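Local coordinates for galactose-binding-like protein (Bacteroides thetaiotaomicron, PDB 7M1B), which is a SusE-like protein that probably binds galactose or related sugars and belongs to a family with a potential degradative capacity, at residues Tyr284-Arg297 against Trp307-Pro321. Residues are numbered along the deposited sequence; the frame is centred on the assembly and turned at random.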
loop_
_atom_site.group_PDB
_atom_site.type_symbol
_atom_site.label_atom_id
_atom_site.label_comp_id
_atom_site.label_asym_id
_atom_site.label_seq_id
_atom_site.Cartn_x
_atom_site.Cartn_y
_atom_site.Cartn_z
ATOM N N TYR A 284 5.097 -4.621 -20.204
ATOM C CA TYR A 284 6.496 -4.528 -19.772
ATOM C C TYR A 284 7.295 -3.593 -20.708
ATOM O O TYR A 284 8.490 -3.800 -20.928
ATOM C CB TYR A 284 7.108 -5.943 -19.718
ATOM C CG TYR A 284 6.482 -6.749 -18.612
ATOM C CD1 TYR A 284 6.746 -6.476 -17.273
ATOM C CD2 TYR A 284 5.654 -7.788 -18.948
ATOM C CE1 TYR A 284 6.154 -7.220 -16.251
ATOM C CE2 TYR A 284 5.033 -8.531 -17.942
ATOM C CZ TYR A 284 5.337 -8.275 -16.600
ATOM O OH TYR A 284 4.751 -8.973 -15.579
ATOM N N ARG A 285 6.613 -2.583 -21.242
ATOM C CA ARG A 285 7.258 -1.517 -22.026
ATOM C C ARG A 285 6.192 -0.427 -22.228
ATOM O O ARG A 285 5.084 -0.515 -21.668
ATOM C CB ARG A 285 7.685 -2.069 -23.406
ATOM C CG ARG A 285 6.570 -2.463 -24.388
ATOM C CD ARG A 285 7.023 -2.920 -25.798
ATOM N NE ARG A 285 5.924 -3.079 -26.797
ATOM C CZ ARG A 285 5.500 -2.212 -27.746
ATOM N NH1 ARG A 285 6.081 -1.020 -27.861
ATOM N NH2 ARG A 285 4.489 -2.547 -28.569
ATOM N N ALA A 286 6.595 0.679 -22.883
ATOM C CA ALA A 286 5.640 1.687 -23.319
ATOM C C ALA A 286 4.759 2.198 -22.174
ATOM O O ALA A 286 3.521 2.212 -22.242
ATOM C CB ALA A 286 4.800 1.144 -24.474
ATOM N N GLY A 287 5.443 2.574 -21.104
ATOM C CA GLY A 287 4.802 3.246 -19.989
ATOM C C GLY A 287 4.536 2.315 -18.805
ATOM O O GLY A 287 4.149 2.844 -17.769
ATOM N N ALA A 288 4.760 1.004 -18.980
ATOM C CA ALA A 288 4.533 0.127 -17.869
ATOM C C ALA A 288 5.528 0.457 -16.730
ATOM O O ALA A 288 6.763 0.441 -16.922
ATOM C CB ALA A 288 4.732 -1.301 -18.333
ATOM N N ILE A 289 4.990 0.755 -15.528
ATOM C CA ILE A 289 5.862 1.076 -14.395
ATOM C C ILE A 289 6.523 -0.139 -13.769
ATOM O O ILE A 289 5.959 -1.238 -13.703
ATOM C CB ILE A 289 5.024 1.906 -13.382
ATOM C CG1 ILE A 289 3.886 1.056 -12.776
ATOM C CG2 ILE A 289 4.578 3.204 -14.071
ATOM C CD1 ILE A 289 3.071 1.826 -11.657
ATOM N N LYS A 290 7.715 0.079 -13.207
ATOM C CA LYS A 290 8.521 -1.034 -12.676
ATOM C C LYS A 290 8.620 -0.936 -11.155
ATOM O O LYS A 290 8.054 -1.811 -10.484
ATOM C CB LYS A 290 9.880 -1.131 -13.363
ATOM C CG LYS A 290 10.856 -2.180 -12.743
ATOM C CD LYS A 290 12.143 -2.283 -13.551
ATOM C CE LYS A 290 13.206 -3.152 -12.851
ATOM N NZ LYS A 290 14.533 -2.990 -13.457
ATOM N N GLU A 291 9.281 0.087 -10.616
ATOM C CA GLU A 291 9.266 0.319 -9.184
ATOM C C GLU A 291 8.611 1.651 -8.865
ATOM O O GLU A 291 8.803 2.666 -9.541
ATOM C CB GLU A 291 10.679 0.317 -8.605
ATOM C CG GLU A 291 11.295 -1.069 -8.627
ATOM C CD GLU A 291 12.590 -1.095 -7.805
ATOM O OE1 GLU A 291 12.551 -0.796 -6.567
ATOM O OE2 GLU A 291 13.637 -1.417 -8.369
ATOM N N TRP A 292 7.862 1.661 -7.766
ATOM C CA TRP A 292 7.260 2.903 -7.311
ATOM C C TRP A 292 6.953 2.785 -5.811
ATOM O O TRP A 292 7.005 1.701 -5.205
ATOM C CB TRP A 292 5.964 3.163 -8.121
ATOM C CG TRP A 292 4.803 2.221 -7.857
ATOM C CD1 TRP A 292 3.705 2.422 -7.042
ATOM C CD2 TRP A 292 4.574 0.967 -8.548
ATOM N NE1 TRP A 292 2.888 1.316 -7.106
ATOM C CE2 TRP A 292 3.352 0.422 -8.056
ATOM C CE3 TRP A 292 5.300 0.226 -9.501
ATOM C CZ2 TRP A 292 2.837 -0.807 -8.501
ATOM C CZ3 TRP A 292 4.799 -0.999 -9.927
ATOM C CH2 TRP A 292 3.556 -1.498 -9.459
ATOM N N GLU A 293 6.565 3.914 -5.237
ATOM C CA GLU A 293 6.017 3.991 -3.917
ATOM C C GLU A 293 4.591 4.505 -3.984
ATOM O O GLU A 293 4.285 5.342 -4.812
ATOM C CB GLU A 293 6.821 4.902 -3.015
ATOM C CG GLU A 293 8.300 4.458 -2.971
ATOM C CD GLU A 293 9.219 5.471 -2.328
ATOM O OE1 GLU A 293 8.811 6.687 -2.197
ATOM O OE2 GLU A 293 10.401 5.080 -2.096
ATOM N N VAL A 294 3.776 4.030 -3.040
ATOM C CA VAL A 294 2.437 4.591 -2.865
ATOM C C VAL A 294 2.427 5.416 -1.586
ATOM O O VAL A 294 2.902 4.910 -0.560
ATOM C CB VAL A 294 1.379 3.474 -2.766
ATOM C CG1 VAL A 294 0.002 4.158 -2.661
ATOM C CG2 VAL A 294 1.411 2.611 -4.051
ATOM N N TRP A 295 2.007 6.691 -1.683
ATOM C CA TRP A 295 1.941 7.592 -0.546
ATOM C C TRP A 295 0.501 8.001 -0.336
ATOM O O TRP A 295 -0.337 7.951 -1.274
ATOM C CB TRP A 295 2.783 8.847 -0.891
ATOM C CG TRP A 295 4.275 8.582 -0.863
ATOM C CD1 TRP A 295 5.023 7.808 -1.731
ATOM C CD2 TRP A 295 5.206 9.064 0.144
ATOM N NE1 TRP A 295 6.343 7.827 -1.369
ATOM C CE2 TRP A 295 6.491 8.623 -0.255
ATOM C CE3 TRP A 295 5.119 9.963 1.218
ATOM C CZ2 TRP A 295 7.655 8.892 0.509
ATOM C CZ3 TRP A 295 6.253 10.230 1.974
ATOM C CH2 TRP A 295 7.512 9.735 1.601
ATOM N N GLY A 296 0.196 8.453 0.870
ATOM C CA GLY A 296 -1.201 8.875 1.070
ATOM C C GLY A 296 -1.354 9.938 2.155
ATOM O O GLY A 296 -0.452 10.112 2.996
ATOM N N ARG A 297 -2.549 10.538 2.268
ATOM C CA ARG A 297 -2.927 11.362 3.409
ATOM C C ARG A 297 -4.444 11.389 3.542
ATOM O O ARG A 297 -5.186 11.174 2.556
ATOM C CB ARG A 297 -2.357 12.772 3.204
ATOM C CG ARG A 297 -2.877 13.532 1.988
ATOM C CD ARG A 297 -2.101 14.834 1.724
ATOM N NE ARG A 297 -2.243 15.780 2.820
ATOM C CZ ARG A 297 -1.403 16.794 3.018
ATOM N NH1 ARG A 297 -0.401 17.014 2.163
ATOM N NH2 ARG A 297 -1.637 17.620 4.037
ATOM N N TRP A 307 5.283 17.736 -0.783
ATOM C CA TRP A 307 5.209 16.426 -0.151
ATOM C C TRP A 307 5.003 16.488 1.382
ATOM O O TRP A 307 4.714 15.472 2.029
ATOM C CB TRP A 307 6.490 15.677 -0.505
ATOM C CG TRP A 307 6.444 15.080 -1.890
ATOM C CD1 TRP A 307 7.047 15.516 -3.038
ATOM C CD2 TRP A 307 5.830 13.825 -2.209
ATOM N NE1 TRP A 307 6.787 14.642 -4.080
ATOM C CE2 TRP A 307 6.053 13.574 -3.593
ATOM C CE3 TRP A 307 5.119 12.890 -1.444
ATOM C CZ2 TRP A 307 5.620 12.384 -4.194
ATOM C CZ3 TRP A 307 4.645 11.737 -2.055
ATOM C CH2 TRP A 307 4.919 11.469 -3.408
ATOM N N ASP A 308 5.031 17.705 1.945
ATOM C CA ASP A 308 4.730 17.886 3.356
ATOM C C ASP A 308 3.320 17.362 3.643
ATOM O O ASP A 308 2.356 17.650 2.881
ATOM C CB ASP A 308 4.787 19.373 3.696
ATOM C CG ASP A 308 6.213 19.920 3.727
ATOM O OD1 ASP A 308 7.210 19.154 3.518
ATOM O OD2 ASP A 308 6.326 21.115 3.975
ATOM N N GLY A 309 3.190 16.524 4.674
ATOM C CA GLY A 309 1.862 16.072 5.064
ATOM C C GLY A 309 1.478 14.728 4.430
ATOM O O GLY A 309 0.422 14.160 4.760
ATOM N N TRP A 310 2.330 14.200 3.544
ATOM C CA TRP A 310 2.125 12.901 2.897
ATOM C C TRP A 310 2.889 11.822 3.662
ATOM O O TRP A 310 4.017 12.081 4.117
ATOM C CB TRP A 310 2.608 12.955 1.432
ATOM C CG TRP A 310 1.681 13.775 0.562
ATOM C CD1 TRP A 310 1.778 15.125 0.267
ATOM C CD2 TRP A 310 0.609 13.260 -0.248
ATOM N NE1 TRP A 310 0.761 15.482 -0.626
ATOM C CE2 TRP A 310 0.040 14.345 -0.940
ATOM C CE3 TRP A 310 0.046 11.964 -0.372
ATOM C CZ2 TRP A 310 -1.045 14.163 -1.835
ATOM C CZ3 TRP A 310 -1.030 11.808 -1.216
ATOM C CH2 TRP A 310 -1.549 12.884 -1.905
ATOM N N THR A 311 2.319 10.599 3.763
ATOM C CA THR A 311 2.883 9.443 4.470
ATOM C C THR A 311 3.110 8.322 3.452
ATOM O O THR A 311 2.233 8.060 2.581
ATOM C CB THR A 311 1.927 8.915 5.563
ATOM O OG1 THR A 311 1.708 9.984 6.475
ATOM C CG2 THR A 311 2.466 7.710 6.294
ATOM N N LYS A 312 4.260 7.666 3.521
ATOM C CA LYS A 312 4.507 6.541 2.644
ATOM C C LYS A 312 3.744 5.297 3.114
ATOM O O LYS A 312 3.730 4.943 4.325
ATOM C CB LYS A 312 5.999 6.248 2.535
ATOM C CG LYS A 312 6.330 5.313 1.379
ATOM C CD LYS A 312 7.820 5.124 1.179
ATOM C CE LYS A 312 8.313 3.857 1.797
ATOM N NZ LYS A 312 9.756 3.652 1.482
ATOM N N LEU A 313 3.079 4.652 2.125
ATOM C CA LEU A 313 2.243 3.495 2.435
ATOM C C LEU A 313 2.751 2.153 1.900
ATOM O O LEU A 313 2.307 1.117 2.428
ATOM C CB LEU A 313 0.844 3.698 1.815
ATOM C CG LEU A 313 0.191 5.057 2.069
ATOM C CD1 LEU A 313 -1.160 5.136 1.337
ATOM C CD2 LEU A 313 -0.016 5.405 3.563
ATOM N N ALA A 314 3.579 2.123 0.841
ATOM C CA ALA A 314 4.006 0.854 0.232
ATOM C C ALA A 314 5.173 1.140 -0.693
ATOM O O ALA A 314 5.279 2.239 -1.255
ATOM C CB ALA A 314 2.887 0.245 -0.598
ATOM N N ASP A 315 6.092 0.155 -0.736
ATOM C CA ASP A 315 7.111 0.075 -1.770
ATOM C C ASP A 315 6.676 -1.065 -2.664
ATOM O O ASP A 315 6.267 -2.162 -2.177
ATOM C CB ASP A 315 8.465 -0.290 -1.162
ATOM C CG ASP A 315 9.014 0.796 -0.261
ATOM O OD1 ASP A 315 9.251 1.929 -0.743
ATOM O OD2 ASP A 315 9.285 0.467 0.885
ATOM N N CYS A 316 6.795 -0.825 -3.972
ATOM C CA CYS A 316 6.213 -1.763 -4.898
ATOM C C CYS A 316 7.158 -2.035 -6.053
ATOM O O CYS A 316 7.718 -1.073 -6.609
ATOM C CB CYS A 316 4.925 -1.205 -5.503
ATOM S SG CYS A 316 3.653 -0.740 -4.301
ATOM N N GLU A 317 7.207 -3.284 -6.484
ATOM C CA GLU A 317 7.937 -3.652 -7.716
ATOM C C GLU A 317 7.107 -4.597 -8.576
ATOM O O GLU A 317 6.746 -5.701 -8.143
ATOM C CB GLU A 317 9.317 -4.255 -7.356
ATOM C CG GLU A 317 10.049 -4.690 -8.639
ATOM C CD GLU A 317 11.494 -5.091 -8.494
ATOM O OE1 GLU A 317 11.929 -5.132 -7.347
ATOM O OE2 GLU A 317 12.173 -5.360 -9.495
ATOM N N SER A 318 6.807 -4.155 -9.812
ATOM C CA SER A 318 6.164 -5.012 -10.804
ATOM C C SER A 318 7.215 -5.987 -11.333
ATOM O O SER A 318 8.250 -5.570 -11.862
ATOM C CB SER A 318 5.626 -4.131 -11.904
ATOM O OG SER A 318 5.217 -4.892 -13.052
ATOM N N ILE A 319 6.944 -7.294 -11.176
ATOM C CA ILE A 319 7.833 -8.375 -11.614
ATOM C C ILE A 319 7.486 -8.814 -13.036
ATOM O O ILE A 319 6.301 -8.990 -13.379
ATOM C CB ILE A 319 7.734 -9.550 -10.607
ATOM C CG1 ILE A 319 8.236 -9.109 -9.219
ATOM C CG2 ILE A 319 8.582 -10.708 -11.105
ATOM C CD1 ILE A 319 9.533 -8.344 -9.219
ATOM N N LYS A 320 8.550 -9.053 -13.855
ATOM C CA LYS A 320 8.420 -9.697 -15.164
ATOM C C LYS A 320 8.823 -11.162 -15.003
ATOM O O LYS A 320 9.997 -11.423 -14.856
ATOM C CB LYS A 320 9.247 -9.006 -16.246
ATOM C CG LYS A 320 8.976 -9.532 -17.650
ATOM C CD LYS A 320 9.853 -8.721 -18.654
ATOM C CE LYS A 320 9.472 -9.091 -20.087
ATOM N NZ LYS A 320 10.319 -8.335 -21.061
ATOM N N PRO A 321 7.917 -12.146 -14.876
ATOM C CA PRO A 321 8.329 -13.529 -14.535
ATOM C C PRO A 321 9.497 -14.097 -15.350
ATOM O O PRO A 321 10.392 -14.762 -14.809
ATOM C CB PRO A 321 7.068 -14.354 -14.828
ATOM C CG PRO A 321 5.945 -13.389 -14.494
ATOM C CD PRO A 321 6.443 -12.029 -15.013
HETATM O O HOH W 1 10.526 -5.570 -20.283
HETATM O O HOH W 2 8.676 -5.994 -23.047
HETATM O O HOH W 3 3.510 -2.621 -13.987
HETATM O O HOH W 4 11.136 2.576 -2.626
HETATM O O HOH W 5 11.254 5.823 0.502
HETATM O O HOH W 6 0.153 19.984 3.955
#
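Trp292 and Cys316 hydrogen-bond both ways, as do Gly296 and Thr311, pairing strands 292-297 and 311-317 antiparallel. Between these pairs lies a classic beta bulge: Val294 O accepts from Leu313 N (2.7 Å) and Ala314 N (3.2 Å).

Among aromatic contacts, the Trp295 indole is covered on both faces. Trp307 comes edge-to-face, its CZ3 3.4 Å from Trp295 CG, planes at 67°. Lys312 CB makes a CH-pi contact on the opposite face. Arg297 CG lies between the backbone N and carbonyl carbon (chi1 63°), setting CD over the Trp310 face (CH-pi); the chi3 bend brings the guanidinium over the same face (cation-pi), and Asp299 pairs with NH2. Cys316 CB sits over the Trp292 ring, 3.4 Å from CE2.

Among polar groups, Trp295 NE1 donates in its ring plane to Glu293 OE1 (2.8 Å). Replacing Trp295 by an alanine is likely to leave Glu293 OE1 without its indole donor, and Trp307 and Lys312 without the ring between them. Lys312 NZ forms a salt bridge with Asp315 OD1 (2.9 Å) and a long one with Glu293 OE2. Tyr284 OH donates to Ile319 O (2.7 Å).

This is a beta hairpin of a galactose-binding-like beta-sandwich domain, with strand 352-362 pairing alongside 292-297.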